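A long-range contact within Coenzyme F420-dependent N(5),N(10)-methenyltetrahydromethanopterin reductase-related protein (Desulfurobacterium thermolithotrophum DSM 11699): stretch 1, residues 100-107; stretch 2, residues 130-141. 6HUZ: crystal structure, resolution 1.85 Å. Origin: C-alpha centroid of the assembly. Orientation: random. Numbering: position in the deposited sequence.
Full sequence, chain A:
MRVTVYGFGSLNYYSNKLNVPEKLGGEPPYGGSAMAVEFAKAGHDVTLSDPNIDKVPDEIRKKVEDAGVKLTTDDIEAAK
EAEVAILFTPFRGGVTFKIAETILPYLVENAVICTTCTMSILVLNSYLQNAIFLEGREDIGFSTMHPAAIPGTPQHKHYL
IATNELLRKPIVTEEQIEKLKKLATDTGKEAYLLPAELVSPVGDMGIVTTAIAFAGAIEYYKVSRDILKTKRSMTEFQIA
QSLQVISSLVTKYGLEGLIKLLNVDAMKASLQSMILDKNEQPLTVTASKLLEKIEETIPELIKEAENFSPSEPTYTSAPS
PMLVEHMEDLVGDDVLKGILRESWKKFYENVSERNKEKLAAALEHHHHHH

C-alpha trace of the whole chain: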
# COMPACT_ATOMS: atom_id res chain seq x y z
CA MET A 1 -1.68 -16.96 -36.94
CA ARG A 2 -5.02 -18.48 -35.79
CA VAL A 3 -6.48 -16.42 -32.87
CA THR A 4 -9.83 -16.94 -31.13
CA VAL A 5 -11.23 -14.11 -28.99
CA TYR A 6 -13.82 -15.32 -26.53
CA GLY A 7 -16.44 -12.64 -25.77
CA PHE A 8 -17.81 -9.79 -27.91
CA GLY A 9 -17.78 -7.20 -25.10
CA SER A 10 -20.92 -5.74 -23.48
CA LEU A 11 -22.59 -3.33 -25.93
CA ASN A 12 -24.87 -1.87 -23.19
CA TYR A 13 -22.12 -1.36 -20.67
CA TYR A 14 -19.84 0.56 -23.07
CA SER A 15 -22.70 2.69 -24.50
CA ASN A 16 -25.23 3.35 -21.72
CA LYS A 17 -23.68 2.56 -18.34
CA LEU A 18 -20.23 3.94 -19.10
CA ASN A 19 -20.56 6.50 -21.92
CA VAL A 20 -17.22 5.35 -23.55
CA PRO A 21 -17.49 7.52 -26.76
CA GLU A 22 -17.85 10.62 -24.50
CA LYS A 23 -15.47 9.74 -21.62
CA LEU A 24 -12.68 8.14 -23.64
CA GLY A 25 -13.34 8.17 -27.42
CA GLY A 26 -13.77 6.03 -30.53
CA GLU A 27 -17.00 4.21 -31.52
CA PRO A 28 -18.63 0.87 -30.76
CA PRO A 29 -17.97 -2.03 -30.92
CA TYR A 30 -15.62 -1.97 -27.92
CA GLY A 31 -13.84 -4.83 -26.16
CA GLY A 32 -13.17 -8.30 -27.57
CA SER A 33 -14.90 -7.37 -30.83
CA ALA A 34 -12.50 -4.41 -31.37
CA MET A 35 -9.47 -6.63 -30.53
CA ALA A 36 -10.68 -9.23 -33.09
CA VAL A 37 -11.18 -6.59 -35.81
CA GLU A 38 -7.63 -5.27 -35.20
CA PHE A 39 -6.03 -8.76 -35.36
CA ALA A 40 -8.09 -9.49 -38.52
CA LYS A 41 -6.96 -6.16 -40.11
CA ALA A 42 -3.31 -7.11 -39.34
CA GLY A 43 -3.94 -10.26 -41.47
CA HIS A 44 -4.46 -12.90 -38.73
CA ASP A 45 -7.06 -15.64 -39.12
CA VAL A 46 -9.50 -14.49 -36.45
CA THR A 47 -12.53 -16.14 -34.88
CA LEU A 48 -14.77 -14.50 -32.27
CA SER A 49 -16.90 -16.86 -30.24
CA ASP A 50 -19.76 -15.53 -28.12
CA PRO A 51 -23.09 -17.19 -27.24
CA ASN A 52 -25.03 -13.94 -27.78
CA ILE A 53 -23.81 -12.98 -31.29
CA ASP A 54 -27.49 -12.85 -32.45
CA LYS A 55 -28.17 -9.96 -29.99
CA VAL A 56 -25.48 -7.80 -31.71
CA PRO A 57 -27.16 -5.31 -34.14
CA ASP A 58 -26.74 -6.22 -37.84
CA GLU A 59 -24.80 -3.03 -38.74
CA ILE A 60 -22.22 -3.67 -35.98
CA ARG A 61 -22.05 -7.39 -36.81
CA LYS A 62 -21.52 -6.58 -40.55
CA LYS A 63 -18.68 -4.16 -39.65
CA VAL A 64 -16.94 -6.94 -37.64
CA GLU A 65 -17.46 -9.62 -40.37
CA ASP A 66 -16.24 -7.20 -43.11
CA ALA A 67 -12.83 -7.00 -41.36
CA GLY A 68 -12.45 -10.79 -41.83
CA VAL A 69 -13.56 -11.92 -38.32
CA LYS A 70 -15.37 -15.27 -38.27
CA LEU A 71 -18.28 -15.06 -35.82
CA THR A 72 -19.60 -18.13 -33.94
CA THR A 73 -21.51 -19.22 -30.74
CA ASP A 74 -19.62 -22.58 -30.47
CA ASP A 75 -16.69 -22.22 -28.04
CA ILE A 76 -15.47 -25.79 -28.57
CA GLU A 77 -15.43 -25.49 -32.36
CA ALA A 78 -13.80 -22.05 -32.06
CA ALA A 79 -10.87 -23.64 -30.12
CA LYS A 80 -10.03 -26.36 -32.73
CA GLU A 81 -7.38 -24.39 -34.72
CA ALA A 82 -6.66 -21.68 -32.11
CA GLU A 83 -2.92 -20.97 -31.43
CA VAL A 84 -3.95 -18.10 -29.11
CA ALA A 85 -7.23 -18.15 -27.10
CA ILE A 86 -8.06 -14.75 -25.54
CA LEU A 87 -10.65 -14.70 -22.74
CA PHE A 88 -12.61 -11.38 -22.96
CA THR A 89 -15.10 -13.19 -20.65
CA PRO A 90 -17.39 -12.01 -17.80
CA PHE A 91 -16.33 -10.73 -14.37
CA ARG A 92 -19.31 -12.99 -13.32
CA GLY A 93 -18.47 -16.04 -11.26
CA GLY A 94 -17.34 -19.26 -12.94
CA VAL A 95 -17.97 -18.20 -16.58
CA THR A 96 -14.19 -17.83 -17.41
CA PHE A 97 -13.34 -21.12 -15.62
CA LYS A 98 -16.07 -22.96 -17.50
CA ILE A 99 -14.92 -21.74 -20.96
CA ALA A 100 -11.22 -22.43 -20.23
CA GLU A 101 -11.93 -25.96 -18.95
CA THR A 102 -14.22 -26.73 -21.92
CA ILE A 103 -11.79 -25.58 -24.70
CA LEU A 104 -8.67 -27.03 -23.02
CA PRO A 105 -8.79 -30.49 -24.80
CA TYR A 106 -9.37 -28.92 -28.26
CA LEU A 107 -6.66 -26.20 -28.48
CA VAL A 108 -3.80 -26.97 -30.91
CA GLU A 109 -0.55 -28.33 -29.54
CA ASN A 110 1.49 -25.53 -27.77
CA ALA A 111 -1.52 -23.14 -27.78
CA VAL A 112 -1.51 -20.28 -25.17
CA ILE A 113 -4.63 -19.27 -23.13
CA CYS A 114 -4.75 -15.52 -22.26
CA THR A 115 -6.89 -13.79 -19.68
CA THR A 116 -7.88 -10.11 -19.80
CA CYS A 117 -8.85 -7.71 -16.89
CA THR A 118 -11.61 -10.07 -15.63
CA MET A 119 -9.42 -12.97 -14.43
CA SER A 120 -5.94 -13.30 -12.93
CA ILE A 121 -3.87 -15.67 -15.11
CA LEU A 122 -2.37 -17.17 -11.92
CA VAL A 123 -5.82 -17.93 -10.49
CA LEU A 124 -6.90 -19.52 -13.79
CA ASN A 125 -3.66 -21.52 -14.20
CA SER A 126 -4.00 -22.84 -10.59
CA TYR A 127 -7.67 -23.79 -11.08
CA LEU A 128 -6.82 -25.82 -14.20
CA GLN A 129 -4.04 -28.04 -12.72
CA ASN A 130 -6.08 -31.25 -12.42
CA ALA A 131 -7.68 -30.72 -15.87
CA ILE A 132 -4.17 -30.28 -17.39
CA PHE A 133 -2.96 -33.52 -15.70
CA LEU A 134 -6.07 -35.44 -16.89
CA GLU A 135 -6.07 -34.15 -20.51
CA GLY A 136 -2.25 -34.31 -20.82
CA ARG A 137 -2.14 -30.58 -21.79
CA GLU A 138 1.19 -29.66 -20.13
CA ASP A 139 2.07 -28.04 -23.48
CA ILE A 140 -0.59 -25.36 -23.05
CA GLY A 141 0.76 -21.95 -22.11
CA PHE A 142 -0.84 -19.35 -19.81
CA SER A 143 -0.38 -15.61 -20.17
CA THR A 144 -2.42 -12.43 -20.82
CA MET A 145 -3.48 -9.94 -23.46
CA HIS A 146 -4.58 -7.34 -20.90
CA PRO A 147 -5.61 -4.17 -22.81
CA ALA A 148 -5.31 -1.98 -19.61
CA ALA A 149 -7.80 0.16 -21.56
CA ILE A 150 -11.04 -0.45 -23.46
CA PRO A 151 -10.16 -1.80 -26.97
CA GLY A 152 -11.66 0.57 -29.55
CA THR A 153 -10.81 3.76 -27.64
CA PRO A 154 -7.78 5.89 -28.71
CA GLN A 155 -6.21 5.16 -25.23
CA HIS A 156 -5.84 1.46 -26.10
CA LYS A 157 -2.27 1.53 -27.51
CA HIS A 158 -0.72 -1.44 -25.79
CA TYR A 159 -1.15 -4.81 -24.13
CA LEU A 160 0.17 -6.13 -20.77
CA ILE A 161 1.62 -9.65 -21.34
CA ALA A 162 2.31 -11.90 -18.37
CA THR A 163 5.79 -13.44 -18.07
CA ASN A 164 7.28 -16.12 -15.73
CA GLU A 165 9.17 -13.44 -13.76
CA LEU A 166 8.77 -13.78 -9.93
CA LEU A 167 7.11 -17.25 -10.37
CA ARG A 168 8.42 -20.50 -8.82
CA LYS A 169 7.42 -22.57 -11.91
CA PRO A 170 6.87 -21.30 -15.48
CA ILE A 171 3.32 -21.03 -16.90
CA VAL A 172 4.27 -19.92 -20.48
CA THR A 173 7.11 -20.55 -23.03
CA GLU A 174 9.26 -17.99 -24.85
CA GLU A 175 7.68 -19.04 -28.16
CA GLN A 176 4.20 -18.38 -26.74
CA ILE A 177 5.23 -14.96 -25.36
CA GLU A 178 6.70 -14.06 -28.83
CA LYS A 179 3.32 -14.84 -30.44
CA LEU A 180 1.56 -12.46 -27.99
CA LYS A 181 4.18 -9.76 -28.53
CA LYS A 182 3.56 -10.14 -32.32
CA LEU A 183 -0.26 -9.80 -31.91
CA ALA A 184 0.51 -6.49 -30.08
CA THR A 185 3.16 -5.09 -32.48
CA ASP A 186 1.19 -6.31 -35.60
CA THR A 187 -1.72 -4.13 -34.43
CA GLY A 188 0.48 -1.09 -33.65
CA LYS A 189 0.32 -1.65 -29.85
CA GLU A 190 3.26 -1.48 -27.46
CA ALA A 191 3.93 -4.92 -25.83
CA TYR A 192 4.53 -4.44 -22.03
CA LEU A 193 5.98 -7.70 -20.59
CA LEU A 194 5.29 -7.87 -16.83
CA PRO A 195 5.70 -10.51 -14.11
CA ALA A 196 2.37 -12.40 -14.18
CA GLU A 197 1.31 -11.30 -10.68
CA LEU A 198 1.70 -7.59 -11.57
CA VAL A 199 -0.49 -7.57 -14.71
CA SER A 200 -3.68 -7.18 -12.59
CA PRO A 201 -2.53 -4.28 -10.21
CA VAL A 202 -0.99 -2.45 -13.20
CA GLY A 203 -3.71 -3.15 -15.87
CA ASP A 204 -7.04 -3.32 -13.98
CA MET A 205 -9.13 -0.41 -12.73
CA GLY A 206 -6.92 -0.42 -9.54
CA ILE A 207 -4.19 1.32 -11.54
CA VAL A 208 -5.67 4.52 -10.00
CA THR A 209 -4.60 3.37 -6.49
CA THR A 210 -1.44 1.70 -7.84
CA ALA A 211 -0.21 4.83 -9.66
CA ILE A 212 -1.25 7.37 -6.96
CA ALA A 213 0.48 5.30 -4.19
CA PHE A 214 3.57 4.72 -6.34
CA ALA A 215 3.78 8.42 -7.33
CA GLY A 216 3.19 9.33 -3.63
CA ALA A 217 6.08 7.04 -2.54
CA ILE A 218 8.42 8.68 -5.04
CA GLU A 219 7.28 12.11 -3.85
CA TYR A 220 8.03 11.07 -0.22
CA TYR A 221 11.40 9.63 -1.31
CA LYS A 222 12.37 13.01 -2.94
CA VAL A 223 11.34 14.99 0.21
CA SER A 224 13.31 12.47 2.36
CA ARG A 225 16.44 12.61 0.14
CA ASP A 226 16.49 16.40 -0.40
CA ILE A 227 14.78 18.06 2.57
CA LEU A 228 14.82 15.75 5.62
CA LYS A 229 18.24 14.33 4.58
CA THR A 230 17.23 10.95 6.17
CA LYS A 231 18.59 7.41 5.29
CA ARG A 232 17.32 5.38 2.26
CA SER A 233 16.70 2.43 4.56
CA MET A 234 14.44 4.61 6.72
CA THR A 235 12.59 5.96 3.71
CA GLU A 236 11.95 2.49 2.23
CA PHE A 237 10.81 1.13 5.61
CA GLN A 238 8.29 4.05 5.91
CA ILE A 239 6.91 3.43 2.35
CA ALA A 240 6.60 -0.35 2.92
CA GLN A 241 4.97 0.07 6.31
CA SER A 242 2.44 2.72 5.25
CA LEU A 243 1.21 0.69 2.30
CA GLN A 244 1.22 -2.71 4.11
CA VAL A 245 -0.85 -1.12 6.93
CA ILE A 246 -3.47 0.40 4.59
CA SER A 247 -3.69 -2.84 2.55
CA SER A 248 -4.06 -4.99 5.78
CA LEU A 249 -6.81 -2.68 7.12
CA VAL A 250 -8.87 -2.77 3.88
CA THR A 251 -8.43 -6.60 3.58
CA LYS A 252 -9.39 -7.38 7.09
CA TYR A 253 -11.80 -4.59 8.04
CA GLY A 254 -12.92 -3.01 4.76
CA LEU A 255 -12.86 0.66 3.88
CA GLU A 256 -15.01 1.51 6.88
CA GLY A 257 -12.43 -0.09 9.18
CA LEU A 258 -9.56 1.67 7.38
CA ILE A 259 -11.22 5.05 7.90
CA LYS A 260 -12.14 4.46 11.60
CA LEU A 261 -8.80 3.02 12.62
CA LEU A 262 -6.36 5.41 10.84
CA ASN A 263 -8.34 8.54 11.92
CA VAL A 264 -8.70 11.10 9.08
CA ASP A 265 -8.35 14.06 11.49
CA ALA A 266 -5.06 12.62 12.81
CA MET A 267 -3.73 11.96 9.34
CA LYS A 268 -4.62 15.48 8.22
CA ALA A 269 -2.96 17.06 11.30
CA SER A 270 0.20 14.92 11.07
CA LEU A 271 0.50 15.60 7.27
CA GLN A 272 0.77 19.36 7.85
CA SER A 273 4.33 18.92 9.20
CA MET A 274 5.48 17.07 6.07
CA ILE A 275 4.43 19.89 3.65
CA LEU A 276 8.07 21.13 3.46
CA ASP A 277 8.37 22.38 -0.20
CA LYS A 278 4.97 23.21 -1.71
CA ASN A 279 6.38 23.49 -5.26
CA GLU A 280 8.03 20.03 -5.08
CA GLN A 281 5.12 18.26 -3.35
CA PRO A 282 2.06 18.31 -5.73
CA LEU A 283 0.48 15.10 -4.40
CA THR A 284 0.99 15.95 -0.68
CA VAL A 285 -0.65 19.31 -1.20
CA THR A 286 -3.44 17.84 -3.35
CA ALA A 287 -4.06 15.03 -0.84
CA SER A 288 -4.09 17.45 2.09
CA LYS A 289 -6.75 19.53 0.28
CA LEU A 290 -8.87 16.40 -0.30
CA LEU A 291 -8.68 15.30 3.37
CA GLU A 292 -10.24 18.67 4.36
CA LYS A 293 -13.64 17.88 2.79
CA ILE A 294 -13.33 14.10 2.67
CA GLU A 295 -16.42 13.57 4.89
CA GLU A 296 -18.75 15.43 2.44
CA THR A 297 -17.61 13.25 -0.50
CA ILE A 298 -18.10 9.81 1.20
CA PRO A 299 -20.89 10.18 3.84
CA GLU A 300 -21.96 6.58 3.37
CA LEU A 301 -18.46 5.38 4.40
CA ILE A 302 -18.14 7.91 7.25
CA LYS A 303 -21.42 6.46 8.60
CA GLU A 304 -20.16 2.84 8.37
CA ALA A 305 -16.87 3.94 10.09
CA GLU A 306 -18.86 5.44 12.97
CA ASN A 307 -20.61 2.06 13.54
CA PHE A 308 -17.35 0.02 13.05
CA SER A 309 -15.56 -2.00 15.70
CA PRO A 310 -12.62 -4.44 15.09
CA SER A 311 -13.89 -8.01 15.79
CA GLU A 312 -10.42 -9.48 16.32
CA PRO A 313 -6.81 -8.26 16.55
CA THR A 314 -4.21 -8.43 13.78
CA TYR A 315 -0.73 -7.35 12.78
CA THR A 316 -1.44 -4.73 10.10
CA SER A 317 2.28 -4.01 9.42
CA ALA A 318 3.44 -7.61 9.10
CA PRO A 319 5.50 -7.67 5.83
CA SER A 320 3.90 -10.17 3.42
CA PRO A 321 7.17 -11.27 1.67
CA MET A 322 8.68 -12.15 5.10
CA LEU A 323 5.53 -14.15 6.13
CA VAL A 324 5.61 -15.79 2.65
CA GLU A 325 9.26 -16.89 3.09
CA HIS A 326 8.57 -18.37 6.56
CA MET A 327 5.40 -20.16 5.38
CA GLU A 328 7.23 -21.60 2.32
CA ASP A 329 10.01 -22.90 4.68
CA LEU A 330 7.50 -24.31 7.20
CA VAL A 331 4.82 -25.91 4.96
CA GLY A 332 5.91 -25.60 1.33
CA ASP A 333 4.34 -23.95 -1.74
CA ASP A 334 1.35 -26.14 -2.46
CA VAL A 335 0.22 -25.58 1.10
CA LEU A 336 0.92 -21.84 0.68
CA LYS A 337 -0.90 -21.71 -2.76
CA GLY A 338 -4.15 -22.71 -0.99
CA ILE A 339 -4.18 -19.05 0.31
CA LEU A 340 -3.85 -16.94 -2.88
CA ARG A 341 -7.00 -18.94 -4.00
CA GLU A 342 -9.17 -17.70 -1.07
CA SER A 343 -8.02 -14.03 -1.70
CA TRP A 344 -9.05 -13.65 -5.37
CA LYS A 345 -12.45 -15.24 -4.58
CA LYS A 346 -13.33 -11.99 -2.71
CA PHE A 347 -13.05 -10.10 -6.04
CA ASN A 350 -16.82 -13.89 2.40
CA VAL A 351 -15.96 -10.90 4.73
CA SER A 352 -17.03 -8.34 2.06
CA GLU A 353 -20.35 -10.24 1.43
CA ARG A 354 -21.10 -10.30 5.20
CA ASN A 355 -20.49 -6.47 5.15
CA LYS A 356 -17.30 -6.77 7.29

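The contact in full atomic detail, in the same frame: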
# COMPACT_ATOMS: atom_id res chain seq x y z
N ALA A 100 -12.59 -21.93 -20.19
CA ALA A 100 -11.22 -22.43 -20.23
C ALA A 100 -11.14 -23.96 -20.07
O ALA A 100 -10.37 -24.61 -20.76
CB ALA A 100 -10.41 -21.76 -19.13
N GLU A 101 -11.95 -24.52 -19.18
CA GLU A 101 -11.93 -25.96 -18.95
C GLU A 101 -12.52 -26.71 -20.14
O GLU A 101 -12.06 -27.80 -20.48
CB GLU A 101 -12.75 -26.26 -17.69
CG GLU A 101 -12.52 -27.63 -17.08
CD GLU A 101 -12.94 -27.71 -15.62
OE1 GLU A 101 -12.46 -28.63 -14.92
OE2 GLU A 101 -13.74 -26.85 -15.18
N THR A 102 -13.53 -26.12 -20.78
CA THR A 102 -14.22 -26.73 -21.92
C THR A 102 -13.37 -26.74 -23.19
O THR A 102 -13.39 -27.74 -23.91
CB THR A 102 -15.56 -26.00 -22.12
OG1 THR A 102 -16.33 -26.11 -20.92
CG2 THR A 102 -16.37 -26.53 -23.28
N ILE A 103 -12.62 -25.65 -23.47
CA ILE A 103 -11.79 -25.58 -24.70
C ILE A 103 -10.42 -26.24 -24.54
O ILE A 103 -9.78 -26.56 -25.54
CB ILE A 103 -11.60 -24.12 -25.17
CG1 ILE A 103 -10.67 -23.33 -24.21
CG2 ILE A 103 -12.97 -23.44 -25.38
CD1 ILE A 103 -10.40 -21.86 -24.57
N LEU A 104 -9.97 -26.43 -23.30
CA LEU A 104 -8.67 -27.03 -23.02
C LEU A 104 -8.31 -28.31 -23.84
O LEU A 104 -7.19 -28.39 -24.34
CB LEU A 104 -8.57 -27.30 -21.51
CG LEU A 104 -7.20 -27.58 -20.93
CD1 LEU A 104 -6.32 -26.36 -21.01
CD2 LEU A 104 -7.33 -27.99 -19.48
N PRO A 105 -9.19 -29.31 -24.02
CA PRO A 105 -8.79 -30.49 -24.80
C PRO A 105 -8.75 -30.30 -26.31
O PRO A 105 -8.23 -31.17 -27.01
CB PRO A 105 -9.86 -31.55 -24.46
CG PRO A 105 -10.94 -30.84 -23.73
CD PRO A 105 -10.58 -29.42 -23.51
N TYR A 106 -9.30 -29.18 -26.82
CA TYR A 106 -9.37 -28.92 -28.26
C TYR A 106 -8.33 -27.96 -28.83
O TYR A 106 -8.17 -27.94 -30.04
CB TYR A 106 -10.76 -28.37 -28.57
CG TYR A 106 -11.87 -29.30 -28.14
CD1 TYR A 106 -12.33 -30.30 -28.99
CD2 TYR A 106 -12.48 -29.17 -26.90
CE1 TYR A 106 -13.36 -31.15 -28.61
CE2 TYR A 106 -13.52 -30.01 -26.51
CZ TYR A 106 -13.96 -31.01 -27.37
OH TYR A 106 -14.98 -31.86 -27.05
N LEU A 107 -7.65 -27.16 -27.99
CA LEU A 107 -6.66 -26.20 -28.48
C LEU A 107 -5.53 -26.94 -29.17
O LEU A 107 -5.24 -28.08 -28.81
CB LEU A 107 -6.16 -25.29 -27.34
CG LEU A 107 -7.24 -24.39 -26.73
CD1 LEU A 107 -6.78 -23.80 -25.35
CD2 LEU A 107 -7.66 -23.29 -27.69
N ASN A 130 -5.66 -29.87 -12.25
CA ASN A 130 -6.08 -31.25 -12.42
C ASN A 130 -6.57 -31.54 -13.86
O ASN A 130 -6.37 -32.64 -14.37
CB ASN A 130 -7.16 -31.62 -11.40
CG ASN A 130 -7.39 -33.10 -11.33
OD1 ASN A 130 -6.44 -33.91 -11.23
ND2 ASN A 130 -8.65 -33.50 -11.39
N ALA A 131 -7.19 -30.56 -14.50
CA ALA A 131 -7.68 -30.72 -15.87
C ALA A 131 -6.47 -30.91 -16.81
O ALA A 131 -6.52 -31.75 -17.70
CB ALA A 131 -8.50 -29.50 -16.28
N ILE A 132 -5.39 -30.17 -16.59
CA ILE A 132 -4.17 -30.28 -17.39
C ILE A 132 -3.61 -31.69 -17.19
O ILE A 132 -3.33 -32.37 -18.16
CB ILE A 132 -3.13 -29.20 -17.02
CG1 ILE A 132 -3.59 -27.80 -17.47
CG2 ILE A 132 -1.77 -29.54 -17.60
CD1 ILE A 132 -2.97 -26.57 -16.57
N PHE A 133 -3.46 -32.15 -15.92
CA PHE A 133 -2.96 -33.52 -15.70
C PHE A 133 -3.81 -34.55 -16.44
O PHE A 133 -3.27 -35.41 -17.14
CB PHE A 133 -2.93 -33.87 -14.21
CG PHE A 133 -2.62 -35.33 -13.93
CD1 PHE A 133 -1.34 -35.83 -14.10
CD2 PHE A 133 -3.59 -36.18 -13.42
CE1 PHE A 133 -1.05 -37.16 -13.81
CE2 PHE A 133 -3.31 -37.52 -13.16
CZ PHE A 133 -2.04 -38.00 -13.37
N LEU A 134 -5.14 -34.49 -16.27
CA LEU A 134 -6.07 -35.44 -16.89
C LEU A 134 -6.09 -35.43 -18.42
O LEU A 134 -6.16 -36.49 -19.02
CB LEU A 134 -7.49 -35.19 -16.39
CG LEU A 134 -7.75 -35.58 -14.95
CD1 LEU A 134 -9.15 -35.16 -14.52
CD2 LEU A 134 -7.57 -37.07 -14.77
N GLU A 135 -6.03 -34.25 -19.04
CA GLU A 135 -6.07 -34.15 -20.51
C GLU A 135 -4.68 -34.15 -21.15
O GLU A 135 -4.58 -34.01 -22.36
CB GLU A 135 -6.83 -32.87 -20.90
CG GLU A 135 -8.25 -32.78 -20.33
CD GLU A 135 -9.25 -33.72 -20.97
OE1 GLU A 135 -10.36 -33.89 -20.42
OE2 GLU A 135 -8.93 -34.31 -22.03
N GLY A 136 -3.63 -34.29 -20.34
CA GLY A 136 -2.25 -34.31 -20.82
C GLY A 136 -1.86 -33.06 -21.60
O GLY A 136 -1.12 -33.14 -22.58
N ARG A 137 -2.38 -31.89 -21.15
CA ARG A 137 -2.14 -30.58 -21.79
C ARG A 137 -1.03 -29.73 -21.14
O ARG A 137 -1.16 -28.51 -21.04
CB ARG A 137 -3.46 -29.78 -21.84
CG ARG A 137 -4.50 -30.35 -22.84
CD ARG A 137 -3.95 -31.04 -24.09
NE ARG A 137 -3.19 -30.15 -24.97
CZ ARG A 137 -3.72 -29.39 -25.93
NH1 ARG A 137 -5.03 -29.39 -26.14
NH2 ARG A 137 -2.95 -28.63 -26.69
N GLU A 138 0.07 -30.37 -20.75
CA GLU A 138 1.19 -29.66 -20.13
C GLU A 138 1.89 -28.75 -21.14
O GLU A 138 2.76 -27.99 -20.76
CB GLU A 138 2.20 -30.65 -19.55
CG GLU A 138 1.67 -31.41 -18.35
CD GLU A 138 0.79 -32.60 -18.67
OE1 GLU A 138 0.56 -32.90 -19.87
OE2 GLU A 138 0.33 -33.25 -17.70
N ASP A 139 1.51 -28.85 -22.41
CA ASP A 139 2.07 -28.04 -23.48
C ASP A 139 1.37 -26.70 -23.55
O ASP A 139 1.90 -25.75 -24.11
CB ASP A 139 1.90 -28.77 -24.82
CG ASP A 139 0.44 -28.93 -25.21
OD1 ASP A 139 -0.29 -29.65 -24.49
OD2 ASP A 139 0.03 -28.34 -26.22
N ILE A 140 0.15 -26.61 -23.01
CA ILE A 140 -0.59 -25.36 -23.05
C ILE A 140 0.04 -24.30 -22.18
O ILE A 140 0.36 -24.55 -21.02
CB ILE A 140 -2.09 -25.56 -22.72
CG1 ILE A 140 -2.74 -26.45 -23.81
CG2 ILE A 140 -2.79 -24.20 -22.60
CD1 ILE A 140 -4.18 -26.25 -24.03
N GLY A 141 0.19 -23.11 -22.77
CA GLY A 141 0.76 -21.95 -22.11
C GLY A 141 -0.30 -21.04 -21.53
O GLY A 141 -1.43 -21.00 -22.00

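The apolar centre of the contact is Leu-104, which gives up 101 Å² to the other stretch, the largest share of any residue here. Its CA-to-CB bond points sideways, but the t, p rotamer carries the end of the side chain nearer to stretch 2. There the two methyls reach different partners: CD2 of Leu-104 lies 3.7 Å from CB of Ala-131, while CD1 of Leu-104 lies 3.7 Å from CD1 of Ile-140. The leucine thus spans from the helix of stretch 2 to the turn beyond it. Leu-107 adds a second apolar approach to the same methyl, its CD1 standing 3.8 Å from CD1 of Ile-140.

The chain reaches Ile-140 by a tight path. Gly-136 leaves the helix with phi/psi of 58/37°, in a Schellman motif; the positive phi favours glycine. A type I turn from Arg-137 to Ile-140 follows, with Ile-140 N donating to Arg-137 O at 3.0 Å.

Outward from the leucines, Arg-137 supplies the polar part of the contact. Its NH1 and NH2 both donate to Leu-107 O, at 3.0 and 3.2 Å, with N-H...acceptor angles of 147° and 139°. Leu-107 O lies near the guanidinium plane, at its edge, as expected for an acceptor shared by two donors. NH1 of Arg-137 is also 3.0 Å from Leu-104 O, which sits oblique to that plane. Within stretch 2, Asp-139 holds the guanidinium in a salt bridge: Arg-137 NE to Asp-139 OD1 and Arg-137 NH2 to Asp-139 OD2 are both 3.0 Å, with nearly linear angles of 169° and 173°.

At the exposed margin the contacts are only packing: Pro-105 CB approaches Glu-135 OE2 at 3.8 Å, and Glu-101 OE1 comes within 4.3 Å of Ala-131 CB.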